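Local coordinates for protein tumor necrosis factor ligand superfamily member 13 (Mus musculus, PDB 1U5X) that acts as a homotrimeric cytokine of the tumour necrosis factor family, binding the receptors TACI and BCMA and taking part in the regulation of tumour cell growth, at the interface of chains A and B. Numbering follows the deposited sequence. Chains: chain A/B, Tumor necrosis factor ligand superfamily member 13.

The interface of chains A and B. Residues chain A 84-85, 102-104; chain B 58, 102, 134.
B:Tyr102 reaches across to the backbone of A:Tyr102, A:Ser103 and A:Ala104 and meets the ring of its own counterpart, A:Tyr102, showing how a homotrimer gives one residue two roles: each copy offers its ring edge to one neighbour and its ring face to the other. Here the CD1-CE1 edge of A:Tyr102 comes down on the face of B:Tyr102, the planes 60° apart. The closest approach is CE1 of A:Tyr102 to CE1 of B:Tyr102 at 3.5 Å. In both copies CG stands anti to the backbone N (chi1 -180°), which swings the rings off their strands so that they converge, probably near the trimer axis. On the same face of B:Tyr102, toward its hydroxyl end, sits the methyl CB of A:Ala104, 3.6 Å from the phenol OH. The carbonyl O of A:Ala104 touches two aromatic rims, 3.3 Å from CE2 of B:Tyr102 and 3.2 Å from CE1 of B:Phe134.

Beside this aromatic pair, B:Gln58 sends an extended side chain across the interface, and both ends of its amide are used. NE2 donates to the carbonyl O of A:Arg85 at 2.9 Å, nearly straight at the hydrogen and close to the amide plane. OE1 accepts from the hydroxyl OG of A:Ser103 at 2.6 Å, that donor being tilted 31° from the carbonyl plane, and a water joins OE1 to the main-chain O of A:Tyr102. Gripped at both ends, the amide has its flip state fixed. B:Phe134 probably helps shield this polar cluster: one face packs on CB of B:Gln58, its edge points at OG of A:Ser103, and CE2 lies 3.9 Å from CB of A:Phe84.

The patch belongs to the subunit interface of the jelly-roll TNF homology domain, where strands 80-85 and 99-109 of chain A face strands 51-61, 99-109 and 134-139 of chain B.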
ATOM      1  N   PHE A  84       8.439   0.178   9.831  1.00 15.83           N
ATOM      2  CA  PHE A  84       8.558  -0.503   8.565  1.00 14.38           C
ATOM      3  C   PHE A  84       9.483   0.241   7.626  1.00 16.78           C
ATOM      4  O   PHE A  84       9.784   1.408   7.834  1.00 14.83           O
ATOM      5  CB  PHE A  84       7.183  -0.643   7.904  1.00 17.41           C
ATOM      6  CG  PHE A  84       6.488   0.646   7.611  1.00 16.91           C
ATOM      7  CD1 PHE A  84       5.678   1.225   8.577  1.00 19.41           C
ATOM      8  CD2 PHE A  84       6.588   1.272   6.374  1.00 15.35           C
ATOM      9  CE1 PHE A  84       4.974   2.404   8.329  1.00 17.70           C
ATOM     10  CE2 PHE A  84       5.877   2.452   6.105  1.00 17.79           C
ATOM     11  CZ  PHE A  84       5.063   3.016   7.092  1.00 18.63           C
ATOM     12  N   ARG A  85       9.896  -0.430   6.563  1.00 13.69           N
ATOM     13  CA  ARG A  85      10.703   0.207   5.512  1.00 12.28           C
ATOM     14  C   ARG A  85      10.216  -0.224   4.116  1.00 16.66           C
ATOM     15  O   ARG A  85       9.591  -1.255   3.953  1.00 15.81           O
ATOM     16  CB  ARG A  85      12.191  -0.051   5.760  0.50 16.63           C
ATOM     17  CG  ARG A  85      12.771  -1.208   4.972  0.50 21.51           C
ATOM     18  CD  ARG A  85      14.138  -1.768   5.450  0.50 24.75           C
ATOM     19  NE  ARG A  85      15.160  -0.783   5.814  0.50 23.03           N
ATOM     20  CZ  ARG A  85      15.786  -0.714   6.994  0.50 23.39           C
ATOM     21  NH1 ARG A  85      15.500  -1.548   7.989  0.50 22.88           N
ATOM     22  NH2 ARG A  85      16.716   0.209   7.185  0.50 28.87           N
ATOM     23  N   TYR A 102       6.071   2.571  -1.875  1.00 15.99           N
ATOM     24  CA  TYR A 102       4.970   2.687  -0.904  1.00 14.09           C
ATOM     25  C   TYR A 102       5.045   1.545   0.112  1.00 12.83           C
ATOM     26  O   TYR A 102       5.269   0.389  -0.264  1.00 16.93           O
ATOM     27  CB  TYR A 102       3.625   2.597  -1.646  1.00 19.36           C
ATOM     28  CG  TYR A 102       2.392   2.707  -0.759  1.00 12.79           C
ATOM     29  CD1 TYR A 102       1.909   1.595  -0.060  1.00 15.64           C
ATOM     30  CD2 TYR A 102       1.736   3.927  -0.568  1.00 16.59           C
ATOM     31  CE1 TYR A 102       0.793   1.692   0.795  1.00 16.43           C
ATOM     32  CE2 TYR A 102       0.613   4.003   0.282  1.00 21.17           C
ATOM     33  CZ  TYR A 102       0.144   2.912   0.928  1.00 18.41           C
ATOM     34  OH  TYR A 102      -0.951   2.900   1.785  1.00 19.67           O
ATOM     35  N   SER A 103       4.825   1.864   1.385  1.00 13.75           N
ATOM     36  CA  SER A 103       4.608   0.826   2.418  1.00 13.85           C
ATOM     37  C   SER A 103       3.703   1.371   3.486  1.00 14.18           C
ATOM     38  O   SER A 103       3.479   2.589   3.579  1.00 14.77           O
ATOM     39  CB  SER A 103       5.954   0.332   2.984  1.00 14.93           C
ATOM     40  OG  SER A 103       5.787  -0.749   3.901  1.00 17.69           O
ATOM     41  N   ALA A 104       3.121   0.476   4.252  1.00 15.53           N
ATOM     42  CA  ALA A 104       2.156   0.870   5.277  1.00 15.21           C
ATOM     43  C   ALA A 104       1.921  -0.299   6.222  1.00 19.15           C
ATOM     44  O   ALA A 104       2.120  -1.463   5.872  1.00 17.53           O
ATOM     45  CB  ALA A 104       0.840   1.241   4.633  1.00 14.43           C
TER
ATOM     46  N   GLN B  58       3.433  -7.310   2.808  1.00 16.63           N
ATOM     47  CA  GLN B  58       4.694  -6.915   2.224  1.00 12.82           C
ATOM     48  C   GLN B  58       5.670  -8.052   2.367  1.00 14.90           C
ATOM     49  O   GLN B  58       5.729  -8.733   3.413  1.00 15.98           O
ATOM     50  CB  GLN B  58       5.314  -5.675   2.873  1.00 15.74           C
ATOM     51  CG  GLN B  58       6.596  -5.161   2.147  1.00 14.09           C
ATOM     52  CD  GLN B  58       7.037  -3.795   2.652  1.00 15.42           C
ATOM     53  OE1 GLN B  58       6.368  -2.780   2.336  1.00 15.93           O
ATOM     54  NE2 GLN B  58       8.169  -3.740   3.350  1.00 12.99           N
ATOM     55  N   TYR B 102       4.775  -4.551  -1.864  1.00 15.99           N
ATOM     56  CA  TYR B 102       3.607  -4.329  -0.995  1.00 14.09           C
ATOM     57  C   TYR B 102       2.322  -4.374  -1.824  1.00 12.83           C
ATOM     58  O   TYR B 102       2.261  -3.793  -2.914  1.00 16.93           O
ATOM     59  CB  TYR B 102       3.717  -2.943  -0.336  1.00 19.36           C
ATOM     60  CG  TYR B 102       2.571  -2.581   0.598  1.00 12.79           C
ATOM     61  CD1 TYR B 102       1.366  -2.077   0.094  1.00 15.64           C
ATOM     62  CD2 TYR B 102       2.659  -2.789   1.978  1.00 16.59           C
ATOM     63  CE1 TYR B 102       0.283  -1.776   0.943  1.00 16.43           C
ATOM     64  CE2 TYR B 102       1.569  -2.469   2.814  1.00 21.17           C
ATOM     65  CZ  TYR B 102       0.422  -1.959   2.312  1.00 18.41           C
ATOM     66  OH  TYR B 102      -0.698  -1.622   3.064  1.00 19.67           O
ATOM     67  N   PHE B 134       5.882  -8.514   6.308  1.00 14.06           N
ATOM     68  CA  PHE B 134       4.810  -8.501   7.272  1.00 14.79           C
ATOM     69  C   PHE B 134       3.463  -8.736   6.618  1.00 18.81           C
ATOM     70  O   PHE B 134       3.327  -8.707   5.394  1.00 16.24           O
ATOM     71  CB  PHE B 134       4.868  -7.208   8.110  1.00 14.61           C
ATOM     72  CG  PHE B 134       4.874  -5.941   7.309  1.00 15.00           C
ATOM     73  CD1 PHE B 134       3.701  -5.428   6.794  1.00 14.79           C
ATOM     74  CD2 PHE B 134       6.054  -5.224   7.131  1.00 15.17           C
ATOM     75  CE1 PHE B 134       3.702  -4.241   6.067  1.00 17.25           C
ATOM     76  CE2 PHE B 134       6.038  -4.050   6.409  1.00 14.33           C
ATOM     77  CZ  PHE B 134       4.891  -3.555   5.916  1.00 17.14           C
TER
HETATM   78  O   HOH W   1       7.087  -1.897  -0.278  1.00 27.03           O